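DUF5642 domain-containing protein (Mycobacterium smegmatis, PDB 4TMD) is of unknown function but is probably a lipoprotein, built as a long antiparallel beta sheet with a C-terminal helix lying against it. Local coordinates at residues Ala126-Thr131 with Tyr151-Asp156; Ile82-Glu87 with Met159-Ala164; Ser15-Glu20 with Thr72-Glu77; Glu119-Asp124 with Glu184-Ala189; Ala53-Gly58 with Ser95-Glu100. All coordinates share one frame; numbering follows the deposited sequence.

From the N terminus, contact 3 is the first to close, bringing the loop at S15-E20 back against strand 67-76. Contact 5 opens inside that loop, at A53-G58, and closes beyond it at S95-E100, so the two cross. Contact 2 starts at I82-E87, before contact 5 is complete, and ends at M159-A164; these cross as well, and contact 2 joins two neighbouring strands of the sheet. Contact 4 begins within contact 2 and ends beyond it, tying the loop at E119-D124 to the C-terminal helix. Contact 1, a hairpin, nests inside both 2 and 4, and its strand 145-155 lies beside strand 158-166 of contact 2.

Contact 1 of 5, residues Ala126-Thr131 with Tyr151-Asp156; sequences ARTVGT and YVASFD
Two aromatic rings and a guanidinium mark the margins of this beta hairpin, in which strand 127-137 turns back as strand 145-155. The ring of Y151 approaches the glycine at the facing position obliquely, its CD1 3.7 Å from CA of G130, where the lack of a side chain leaves room for it. Helix 179-194 supplies further neighbours for that ring through T179, A182 and R183. At the other end, the F155 ring leads away from the hairpin partner: it meets Y2 edge-to-face, lies nearly parallel to Y158 and receives a cation-pi contact from R194. Near its root, CB of F155 lies 4.2 Å from CB of A126, which approaches the ring obliquely. The R127 guanidinium is brought obliquely to S154 by a chain bent at chi3 (-60°), placing NH2 3.5 Å from OG of S154.

Between these margins the pairing is regular and antiparallel. R127 with S154 and V129 with V152 are hydrogen-bonded pairs, each making two backbone bonds, whereas T128 faces A153 in a non-hydrogen-bonded pair. There CG2 of T128 touches CB of A153 at 3.9 Å on the side of the sheet that carries Y151, while OG1 is engaged by the carbonyl oxygen of P121. Of the four bonds, that from V152 N to V129 O, at 2.9 Å, comes in nearly along the C=O axis.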
# COMPACT_ATOMS: atom_id res chain seq x y z
N ALA A 126 -1.50 6.67 15.37
CA ALA A 126 -0.85 6.12 14.19
C ALA A 126 -0.58 7.27 13.24
O ALA A 126 -1.27 8.30 13.29
CB ALA A 126 -1.73 5.04 13.53
N ARG A 127 0.44 7.13 12.41
CA ARG A 127 0.63 8.06 11.31
C ARG A 127 0.13 7.37 10.06
O ARG A 127 0.38 6.18 9.86
CB ARG A 127 2.10 8.47 11.15
CG ARG A 127 2.59 9.50 12.18
CD ARG A 127 4.10 9.65 12.08
NE ARG A 127 4.75 8.36 12.36
CZ ARG A 127 6.00 8.05 12.03
NH1 ARG A 127 6.78 8.92 11.39
NH2 ARG A 127 6.47 6.84 12.35
N THR A 128 -0.59 8.10 9.23
CA THR A 128 -1.10 7.53 7.99
C THR A 128 -0.71 8.38 6.80
O THR A 128 -0.68 9.61 6.86
CB THR A 128 -2.62 7.35 8.04
OG1 THR A 128 -3.23 8.62 8.27
CG2 THR A 128 -3.02 6.38 9.15
N VAL A 129 -0.43 7.70 5.70
CA VAL A 129 -0.02 8.34 4.46
C VAL A 129 -0.74 7.64 3.31
O VAL A 129 -0.78 6.41 3.27
CB VAL A 129 1.51 8.26 4.24
CG1 VAL A 129 1.89 8.93 2.91
CG2 VAL A 129 2.26 8.92 5.40
N GLY A 130 -1.32 8.40 2.39
CA GLY A 130 -1.98 7.80 1.24
C GLY A 130 -1.30 8.26 -0.03
O GLY A 130 -0.89 9.42 -0.09
N THR A 131 -1.10 7.38 -1.01
CA THR A 131 -0.62 7.86 -2.31
C THR A 131 -1.36 7.22 -3.46
O THR A 131 -2.01 6.19 -3.32
CB THR A 131 0.92 7.63 -2.53
OG1 THR A 131 1.24 6.24 -2.42
CG2 THR A 131 1.77 8.44 -1.55
N TYR A 151 -2.26 2.93 1.00
CA TYR A 151 -2.50 3.60 2.27
C TYR A 151 -1.68 2.88 3.30
O TYR A 151 -1.73 1.65 3.40
CB TYR A 151 -3.99 3.63 2.64
CG TYR A 151 -4.80 4.33 1.59
CD1 TYR A 151 -5.03 5.70 1.66
CD2 TYR A 151 -5.32 3.64 0.49
CE1 TYR A 151 -5.75 6.36 0.68
CE2 TYR A 151 -6.05 4.29 -0.49
CZ TYR A 151 -6.26 5.65 -0.39
OH TYR A 151 -6.99 6.31 -1.36
N VAL A 152 -0.91 3.65 4.05
CA VAL A 152 0.02 3.11 5.01
C VAL A 152 -0.31 3.63 6.40
O VAL A 152 -0.49 4.83 6.57
CB VAL A 152 1.46 3.52 4.65
CG1 VAL A 152 2.44 3.13 5.78
CG2 VAL A 152 1.87 2.91 3.33
N ALA A 153 -0.39 2.74 7.39
CA ALA A 153 -0.51 3.16 8.78
C ALA A 153 0.65 2.63 9.59
O ALA A 153 0.93 1.44 9.55
CB ALA A 153 -1.83 2.70 9.38
N SER A 154 1.30 3.52 10.33
CA SER A 154 2.47 3.19 11.13
C SER A 154 2.20 3.43 12.61
O SER A 154 1.78 4.52 12.99
CB SER A 154 3.66 4.04 10.70
OG SER A 154 4.71 3.95 11.64
N PHE A 155 2.43 2.42 13.45
CA PHE A 155 2.36 2.61 14.89
C PHE A 155 3.30 1.62 15.54
O PHE A 155 3.29 0.44 15.22
CB PHE A 155 0.92 2.44 15.43
CG PHE A 155 0.27 1.14 15.05
CD1 PHE A 155 -0.27 0.96 13.79
CD2 PHE A 155 0.19 0.11 15.97
CE1 PHE A 155 -0.87 -0.24 13.44
CE2 PHE A 155 -0.42 -1.09 15.63
CZ PHE A 155 -0.96 -1.27 14.36
N ASP A 156 4.14 2.13 16.44
CA ASP A 156 5.14 1.30 17.09
C ASP A 156 5.92 0.51 16.05
O ASP A 156 6.38 1.08 15.05
CB ASP A 156 4.50 0.35 18.09
CG ASP A 156 3.85 1.09 19.24
OD1 ASP A 156 4.33 2.19 19.59
OD2 ASP A 156 2.85 0.56 19.78

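Contact 2 of 5, residues Ile82-Glu87 with Met159-Ala164; sequences IVMAVE and MVIVTA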
# COMPACT_ATOMS: atom_id res chain seq x y z
N ILE A 82 -5.54 -5.42 -1.35
CA ILE A 82 -4.62 -6.22 -0.55
C ILE A 82 -4.39 -5.55 0.79
O ILE A 82 -3.93 -4.40 0.84
CB ILE A 82 -3.28 -6.41 -1.24
CG1 ILE A 82 -3.47 -7.05 -2.61
CG2 ILE A 82 -2.33 -7.26 -0.34
CD1 ILE A 82 -2.22 -7.10 -3.43
N VAL A 83 -4.73 -6.23 1.88
CA VAL A 83 -4.46 -5.67 3.21
C VAL A 83 -3.31 -6.44 3.87
O VAL A 83 -3.47 -7.60 4.23
CB VAL A 83 -5.71 -5.72 4.11
CG1 VAL A 83 -5.41 -5.06 5.47
CG2 VAL A 83 -6.88 -5.00 3.44
N MET A 84 -2.15 -5.79 4.01
CA MET A 84 -0.97 -6.42 4.59
C MET A 84 -0.66 -5.84 5.97
O MET A 84 -0.67 -4.62 6.14
CB MET A 84 0.26 -6.25 3.69
CG MET A 84 0.11 -6.86 2.31
SD MET A 84 1.54 -6.58 1.23
CE MET A 84 1.45 -4.82 0.92
N ALA A 85 -0.41 -6.72 6.94
CA ALA A 85 0.00 -6.32 8.28
C ALA A 85 1.41 -6.83 8.54
O ALA A 85 1.68 -8.01 8.33
CB ALA A 85 -0.96 -6.86 9.35
N VAL A 86 2.27 -5.93 8.99
CA VAL A 86 3.69 -6.22 9.21
C VAL A 86 4.10 -5.87 10.64
O VAL A 86 3.68 -4.84 11.17
CB VAL A 86 4.57 -5.41 8.24
CG1 VAL A 86 6.06 -5.58 8.57
CG2 VAL A 86 4.30 -5.81 6.81
N GLU A 87 4.89 -6.74 11.26
CA GLU A 87 5.53 -6.42 12.55
C GLU A 87 7.02 -6.62 12.38
O GLU A 87 7.44 -7.69 11.93
CB GLU A 87 4.98 -7.31 13.67
CG GLU A 87 5.51 -6.94 15.04
CD GLU A 87 5.03 -7.87 16.15
OE1 GLU A 87 5.62 -7.83 17.25
OE2 GLU A 87 4.07 -8.64 15.93
N MET A 159 3.23 -2.00 10.90
CA MET A 159 2.86 -1.21 9.74
C MET A 159 1.75 -1.95 9.03
O MET A 159 1.84 -3.16 8.89
CB MET A 159 4.06 -1.02 8.82
CG MET A 159 3.75 -0.27 7.56
SD MET A 159 5.28 0.33 6.80
CE MET A 159 5.53 1.86 7.70
N VAL A 160 0.71 -1.23 8.61
CA VAL A 160 -0.38 -1.84 7.87
C VAL A 160 -0.47 -1.14 6.54
O VAL A 160 -0.45 0.08 6.47
CB VAL A 160 -1.73 -1.74 8.63
CG1 VAL A 160 -2.87 -2.23 7.73
CG2 VAL A 160 -1.67 -2.54 9.93
N ILE A 161 -0.54 -1.92 5.47
CA ILE A 161 -0.58 -1.36 4.13
C ILE A 161 -1.78 -1.87 3.35
O ILE A 161 -1.94 -3.08 3.17
CB ILE A 161 0.69 -1.68 3.33
CG1 ILE A 161 1.94 -1.34 4.14
CG2 ILE A 161 0.67 -0.94 2.00
CD1 ILE A 161 3.21 -1.58 3.36
N VAL A 162 -2.63 -0.95 2.90
CA VAL A 162 -3.72 -1.32 2.02
C VAL A 162 -3.35 -0.84 0.62
O VAL A 162 -3.00 0.33 0.41
CB VAL A 162 -5.08 -0.71 2.48
CG1 VAL A 162 -6.19 -0.98 1.43
CG2 VAL A 162 -5.47 -1.29 3.85
N THR A 163 -3.39 -1.76 -0.33
CA THR A 163 -3.17 -1.42 -1.74
C THR A 163 -4.44 -1.72 -2.52
O THR A 163 -5.00 -2.81 -2.41
CB THR A 163 -2.00 -2.22 -2.33
OG1 THR A 163 -0.82 -1.98 -1.55
CG2 THR A 163 -1.75 -1.77 -3.77
N ALA A 164 -4.92 -0.74 -3.28
CA ALA A 164 -6.12 -0.91 -4.10
C ALA A 164 -5.81 -0.58 -5.55
O ALA A 164 -5.23 0.47 -5.82
CB ALA A 164 -7.24 -0.03 -3.59
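A long-range strand pair deep in the antiparallel sheet is formed here: strands 79-88 and 158-166 lie side by side although 71 residues separate the two segments. Six backbone hydrogen bonds join them, two each for the pairs I82-T163, M84-I161 and V86-M159. The straightest runs from M84 N to I161 O, 2.8 Å long with an angle of 179° at the hydrogen. Its return bond, from I161 N to M84 O, also spans 2.8 Å. V86 N reaches M159 O nearly along the C=O axis.

The alternation of an antiparallel sheet gives the pair two unlike faces. V83, A85, V160 and V162 line the one packed under helix 179-194, where V83 and V160 meet A189 and V160 also meets L186. V83 and V162 point the same way and lie alongside each other, with CG2 of V83 4.0 Å from CG2 of V162; in each, CG2 stands anti to the carbonyl carbon. On the reverse face, M84 crosses I161 obliquely. Its chain runs out extended through chi2 (177°) and then bends at chi3 (-69°), bringing the terminal CE to 4.0 Å from CB of I161, with L35 and L36 of helix 33-36 packing against the same methionine. M159, by contrast, sends its thioether end away from the partner strand toward F61, and the hydroxyl of T163 is held by N150 OD1.

Contact 3 of 5, residues Ser15-Glu20 with Thr72-Glu77; sequences SSFGPE and TAAEGE
The carbonyl oxygen of E20 is gripped by two waters, and through them it reaches the end of strand 67-76 and the residue just beyond it. One water donates to E20 O over 2.9 Å and accepts from the backbone N of E77. The second donates to the same oxygen and, with its other hydrogen, to O of E75, a bond of 3.0 Å. G76 lies between these anchor points, its CA 3.6 Å from E20 O, with no side chain to part the two backbones.

Deeper in, the joint turns apolar. F17 follows the 3-10 turn that ends at S16, and its CG lies anti to the carbonyl carbon (chi1 -57°). This lays the ring flat over A74 of strand 67-76, whose CB sits 3.5 Å above the centre of one face, only 5° off the normal: a textbook CH-pi contact. F21, F81 and L185 also touch the ring, so the F17 side chain is wedged between the sheet and helix 179-194.

At the surface E20 and E77, both bent at chi2, cross obliquely with their CG atoms 3.7 Å apart. Their carboxylates are turned 73° against each other, and OE2 of E20 comes within 3.5 Å of OE2 of E77. Two acceptors of like charge so close would be expected to repel, which may raise the pKa of one of the acids.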
# COMPACT_ATOMS: atom_id res chain seq x y z
N SER A 15 -14.28 -10.97 6.43
CA SER A 15 -15.70 -10.72 6.61
C SER A 15 -16.09 -9.30 6.22
O SER A 15 -17.24 -8.90 6.32
CB SER A 15 -16.08 -11.02 8.07
OG SER A 15 -15.73 -12.36 8.40
N SER A 16 -15.12 -8.53 5.75
CA SER A 16 -15.40 -7.18 5.31
C SER A 16 -15.82 -7.14 3.83
O SER A 16 -16.17 -6.09 3.32
CB SER A 16 -14.16 -6.30 5.55
OG SER A 16 -14.41 -4.93 5.27
N PHE A 17 -15.77 -8.29 3.16
CA PHE A 17 -16.08 -8.36 1.72
C PHE A 17 -17.28 -9.28 1.44
O PHE A 17 -17.35 -10.40 1.96
CB PHE A 17 -14.87 -8.86 0.92
CG PHE A 17 -13.64 -8.03 1.11
CD1 PHE A 17 -12.68 -8.39 2.04
CD2 PHE A 17 -13.46 -6.87 0.37
CE1 PHE A 17 -11.53 -7.61 2.22
CE2 PHE A 17 -12.32 -6.09 0.55
CZ PHE A 17 -11.37 -6.46 1.48
N GLY A 18 -18.21 -8.82 0.61
CA GLY A 18 -19.40 -9.61 0.30
C GLY A 18 -19.12 -10.78 -0.63
O GLY A 18 -17.97 -11.05 -1.00
N PRO A 19 -20.19 -11.49 -1.04
CA PRO A 19 -20.04 -12.68 -1.90
C PRO A 19 -19.58 -12.33 -3.33
O PRO A 19 -19.15 -13.23 -4.05
CB PRO A 19 -21.46 -13.27 -1.91
CG PRO A 19 -22.34 -12.10 -1.70
CD PRO A 19 -21.60 -11.16 -0.79
N GLU A 20 -19.65 -11.06 -3.71
CA GLU A 20 -19.13 -10.65 -5.02
C GLU A 20 -17.61 -10.57 -5.03
O GLU A 20 -16.98 -10.32 -6.06
CB GLU A 20 -19.73 -9.29 -5.44
CG GLU A 20 -19.15 -8.08 -4.74
CD GLU A 20 -19.98 -7.64 -3.53
OE1 GLU A 20 -20.39 -8.51 -2.73
OE2 GLU A 20 -20.22 -6.42 -3.39
N THR A 72 -4.61 -10.18 3.85
CA THR A 72 -5.91 -10.57 3.36
C THR A 72 -6.11 -9.82 2.05
O THR A 72 -5.88 -8.61 1.99
CB THR A 72 -7.03 -10.23 4.34
OG1 THR A 72 -6.91 -11.05 5.51
CG2 THR A 72 -8.40 -10.51 3.69
N ALA A 73 -6.49 -10.53 0.99
CA ALA A 73 -6.70 -9.88 -0.30
C ALA A 73 -8.06 -10.24 -0.87
O ALA A 73 -8.61 -11.30 -0.55
CB ALA A 73 -5.60 -10.27 -1.26
N ALA A 74 -8.63 -9.35 -1.68
CA ALA A 74 -9.96 -9.58 -2.25
C ALA A 74 -10.04 -9.02 -3.65
O ALA A 74 -9.54 -7.92 -3.90
CB ALA A 74 -11.03 -8.95 -1.40
N GLU A 75 -10.69 -9.75 -4.55
CA GLU A 75 -10.90 -9.27 -5.91
C GLU A 75 -12.37 -9.31 -6.24
O GLU A 75 -13.02 -10.33 -6.02
CB GLU A 75 -10.11 -10.12 -6.91
CG GLU A 75 -8.64 -10.21 -6.57
CD GLU A 75 -7.79 -10.65 -7.75
OE1 GLU A 75 -8.36 -11.16 -8.73
OE2 GLU A 75 -6.56 -10.46 -7.70
N GLY A 76 -12.90 -8.19 -6.74
CA GLY A 76 -14.31 -8.11 -7.09
C GLY A 76 -14.74 -6.67 -7.30
O GLY A 76 -14.03 -5.76 -6.88
N GLU A 77 -15.90 -6.46 -7.91
CA GLU A 77 -16.38 -5.13 -8.29
C GLU A 77 -15.31 -4.36 -9.08
O GLU A 77 -15.17 -3.15 -8.93
CB GLU A 77 -16.80 -4.33 -7.05
CG GLU A 77 -18.02 -4.88 -6.28
CD GLU A 77 -19.36 -4.56 -6.95
OE1 GLU A 77 -19.41 -3.63 -7.79
OE2 GLU A 77 -20.37 -5.24 -6.63
O HOH W 1 -17.37 -8.95 -8.59
O HOH W 2 -15.09 -11.85 -7.66

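Contact 4 of 5, residues Glu119-Asp124 with Glu184-Ala189; sequences ESPQID and ELLSAA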
# COMPACT_ATOMS: atom_id res chain seq x y z
N GLU A 119 -5.57 11.93 0.22
CA GLU A 119 -6.19 11.84 1.54
C GLU A 119 -6.07 10.44 2.15
O GLU A 119 -6.36 9.45 1.47
CB GLU A 119 -7.65 12.27 1.43
CG GLU A 119 -8.50 12.13 2.67
CD GLU A 119 -9.96 12.51 2.40
OE1 GLU A 119 -10.64 11.81 1.61
OE2 GLU A 119 -10.43 13.51 2.99
N SER A 120 -5.65 10.36 3.41
CA SER A 120 -5.66 9.10 4.18
C SER A 120 -6.30 9.31 5.55
O SER A 120 -6.27 10.41 6.09
CB SER A 120 -4.24 8.56 4.33
OG SER A 120 -3.40 9.51 4.96
N PRO A 121 -6.89 8.26 6.14
CA PRO A 121 -7.72 8.51 7.33
C PRO A 121 -6.93 8.81 8.60
O PRO A 121 -5.81 8.32 8.78
CB PRO A 121 -8.49 7.20 7.49
CG PRO A 121 -7.56 6.16 6.88
CD PRO A 121 -6.98 6.86 5.69
N GLN A 122 -7.55 9.59 9.48
CA GLN A 122 -7.01 9.78 10.82
C GLN A 122 -7.16 8.48 11.57
O GLN A 122 -8.25 7.94 11.63
CB GLN A 122 -7.75 10.90 11.57
CG GLN A 122 -7.15 11.22 12.94
CD GLN A 122 -7.89 12.35 13.64
OE1 GLN A 122 -7.74 13.53 13.29
NE2 GLN A 122 -8.73 12.00 14.62
N ILE A 123 -6.07 7.99 12.14
CA ILE A 123 -6.13 6.81 12.98
C ILE A 123 -5.42 7.10 14.30
O ILE A 123 -4.26 7.51 14.30
CB ILE A 123 -5.49 5.57 12.31
CG1 ILE A 123 -6.27 5.16 11.07
CG2 ILE A 123 -5.42 4.40 13.32
CD1 ILE A 123 -5.70 3.94 10.36
N ASP A 124 -6.11 6.88 15.41
CA ASP A 124 -5.57 7.18 16.73
C ASP A 124 -4.21 6.54 16.98
O ASP A 124 -4.03 5.33 16.78
CB ASP A 124 -6.54 6.75 17.83
CG ASP A 124 -7.80 7.60 17.85
OD1 ASP A 124 -7.74 8.76 17.39
OD2 ASP A 124 -8.85 7.10 18.33
N GLU A 184 -11.31 2.76 4.47
CA GLU A 184 -11.99 2.07 5.57
C GLU A 184 -11.32 0.76 5.91
O GLU A 184 -11.23 0.38 7.09
CB GLU A 184 -13.47 1.86 5.24
CG GLU A 184 -14.18 3.19 5.07
CD GLU A 184 -15.60 3.06 4.55
OE1 GLU A 184 -16.04 1.93 4.27
OE2 GLU A 184 -16.26 4.12 4.42
N LEU A 185 -10.82 0.04 4.90
CA LEU A 185 -10.06 -1.17 5.18
C LEU A 185 -8.82 -0.87 6.05
O LEU A 185 -8.45 -1.68 6.89
CB LEU A 185 -9.60 -1.86 3.89
CG LEU A 185 -10.68 -2.66 3.14
CD1 LEU A 185 -10.12 -3.12 1.80
CD2 LEU A 185 -11.12 -3.86 3.97
N LEU A 186 -8.18 0.28 5.83
CA LEU A 186 -6.99 0.62 6.62
C LEU A 186 -7.35 0.81 8.09
O LEU A 186 -6.70 0.27 8.98
CB LEU A 186 -6.32 1.87 6.08
CG LEU A 186 -5.10 2.30 6.89
CD1 LEU A 186 -3.91 1.36 6.64
CD2 LEU A 186 -4.73 3.76 6.59
N SER A 187 -8.40 1.59 8.35
CA SER A 187 -8.84 1.80 9.71
C SER A 187 -9.28 0.50 10.37
O SER A 187 -8.97 0.24 11.54
CB SER A 187 -9.99 2.81 9.73
OG SER A 187 -9.53 4.04 9.22
N ALA A 188 -10.00 -0.32 9.62
CA ALA A 188 -10.52 -1.56 10.17
C ALA A 188 -9.38 -2.53 10.48
O ALA A 188 -9.42 -3.21 11.50
CB ALA A 188 -11.55 -2.19 9.22
N ALA A 189 -8.38 -2.57 9.60
CA ALA A 189 -7.26 -3.49 9.77
C ALA A 189 -6.42 -3.12 10.98
O ALA A 189 -5.95 -3.99 11.71
CB ALA A 189 -6.39 -3.52 8.53
O HOH W 3 -9.78 5.89 11.37
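Where the loop after strand 111-118 meets helix 179-194, the torsions of a few side chains set which atoms touch. L186 holds CG anti to its backbone N (chi1 178°), and chi2 of 73° swings CD2 toward the loop. There it meets the C-gamma-endo ring of P121, with CG 3.7 Å from CD2 of L186, the two side chains crossing obliquely. I123 approaches the same leucine from further along the loop. Its CG1 is anti to the carbonyl carbon and its chain fully extended at chi2 (-180°), so that CD1 reaches 3.9 Å from CG of L186; it lies equally near CA of S187.

S187 has OG anti to its carbonyl carbon, beside the backbone N. The hydroxyl rests against the proline, 3.7 Å from CB of P121, and a water links it to the loop. That water donates to O of Q122 over 2.6 Å and lies 2.8 Å from OG of S187. Beyond this patch I123 also touches V190 and R194, and the guanidinium of R194 binds the carbonyl oxygen of D124. L186 continues inward to Y151 and A153 of strand 145-155, so the loop rests on one flank of a helix packed on one face of an antiparallel sheet, a layered alpha/beta arrangement consistent with membership of the Mog1p/PsbP clan.

Contact 5 of 5, residues Ala53-Gly58 with Ser95-Glu100; sequences AKFAEG and SDPGDE
F55, S95 and P97 carry this surface contact, which lies next to the disulfide C52-C101: one cysteine immediately precedes the short helical turn at A53-A56, the other directly follows the loop S95-E100. The covalent bridge and the aromatic contact thus pin the same turn to the same loop, and F55 touches C101 as well.

F55 gives up the most surface. Its CG lies anti to the carbonyl carbon (chi1 -65°), which sends the ring out from the turn and over the proline. P97 occupies one face, CA standing 4.0 Å from the F55 ring centroid and 12° off the normal, a CH-pi contact. Nearer the root of the phenyl, CG of the pyrrolidine closes to 3.7 Å from CD1 of F55, and the two side chains slide past each other in opposite directions.

The turn itself is loosely wound, with A56 N bonded to A53 O at 3.2 Å. At G58 phi becomes positive (71°) and the chain leaves the helical path close to S95. The amide of that serine is bonded to OE1 of Q59, while its hydroxyl, anti to the backbone N, sits at the phenyl edge, in the ring plane, OG of S95 3.7 Å from CD1 of F55.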
# COMPACT_ATOMS: atom_id res chain seq x y z
N ALA A 53 12.77 12.78 -5.75
CA ALA A 53 12.99 11.47 -6.35
C ALA A 53 12.72 10.30 -5.39
O ALA A 53 12.13 9.28 -5.78
CB ALA A 53 14.39 11.38 -6.89
N LYS A 54 13.16 10.45 -4.14
CA LYS A 54 12.98 9.41 -3.14
C LYS A 54 11.50 9.06 -2.93
O LYS A 54 11.13 7.90 -2.77
CB LYS A 54 13.60 9.84 -1.80
CG LYS A 54 13.35 8.89 -0.65
CD LYS A 54 14.07 9.31 0.63
CE LYS A 54 13.25 10.31 1.45
NZ LYS A 54 13.86 10.58 2.80
N PHE A 55 10.64 10.07 -2.95
CA PHE A 55 9.24 9.81 -2.63
C PHE A 55 8.50 9.10 -3.78
O PHE A 55 7.45 8.50 -3.56
CB PHE A 55 8.56 11.11 -2.23
CG PHE A 55 9.12 11.69 -0.96
CD1 PHE A 55 9.01 10.99 0.24
CD2 PHE A 55 9.76 12.93 -0.96
CE1 PHE A 55 9.53 11.51 1.41
CE2 PHE A 55 10.28 13.46 0.22
CZ PHE A 55 10.16 12.75 1.40
N ALA A 56 9.07 9.14 -4.98
CA ALA A 56 8.53 8.41 -6.12
C ALA A 56 8.55 6.91 -5.89
O ALA A 56 7.70 6.18 -6.41
CB ALA A 56 9.30 8.76 -7.40
N GLU A 57 9.52 6.45 -5.10
CA GLU A 57 9.69 5.03 -4.79
C GLU A 57 8.61 4.50 -3.83
O GLU A 57 8.40 3.29 -3.74
CB GLU A 57 11.08 4.79 -4.19
CG GLU A 57 12.23 5.44 -4.97
CD GLU A 57 13.60 5.16 -4.36
OE1 GLU A 57 13.66 4.64 -3.22
OE2 GLU A 57 14.62 5.48 -5.02
N GLY A 58 7.95 5.41 -3.11
CA GLY A 58 6.91 5.02 -2.18
C GLY A 58 7.51 4.32 -0.98
O GLY A 58 8.73 4.31 -0.81
N SER A 95 7.55 6.79 4.95
CA SER A 95 7.64 7.72 3.83
C SER A 95 6.52 8.74 3.96
O SER A 95 5.35 8.38 3.92
CB SER A 95 7.57 6.99 2.49
OG SER A 95 7.46 7.90 1.42
N ASP A 96 6.87 10.02 4.11
CA ASP A 96 5.88 11.04 4.43
C ASP A 96 6.23 12.40 3.78
O ASP A 96 6.72 13.31 4.45
CB ASP A 96 5.76 11.19 5.95
CG ASP A 96 4.52 11.97 6.37
OD1 ASP A 96 3.66 12.22 5.50
OD2 ASP A 96 4.41 12.32 7.56
N PRO A 97 5.94 12.53 2.48
CA PRO A 97 6.26 13.74 1.71
C PRO A 97 5.65 15.02 2.28
O PRO A 97 4.47 15.02 2.65
CB PRO A 97 5.66 13.44 0.33
CG PRO A 97 5.44 11.98 0.28
CD PRO A 97 5.16 11.56 1.69
N GLY A 98 6.43 16.11 2.33
CA GLY A 98 5.88 17.43 2.61
C GLY A 98 5.17 17.98 1.39
O GLY A 98 5.12 17.31 0.35
N ASP A 99 4.63 19.20 1.48
CA ASP A 99 3.87 19.78 0.36
C ASP A 99 4.71 19.92 -0.91
O ASP A 99 4.18 19.86 -2.03
CB ASP A 99 3.29 21.16 0.74
CG ASP A 99 1.94 21.07 1.42
OD1 ASP A 99 1.52 19.95 1.79
OD2 ASP A 99 1.28 22.12 1.59
N GLU A 100 6.01 20.10 -0.73
CA GLU A 100 6.96 20.22 -1.83
C GLU A 100 6.95 18.97 -2.71
O GLU A 100 7.22 19.03 -3.91
CB GLU A 100 8.38 20.46 -1.28
CG GLU A 100 8.53 21.69 -0.40
CD GLU A 100 8.06 21.47 1.04
OE1 GLU A 100 7.32 20.49 1.28
OE2 GLU A 100 8.42 22.28 1.92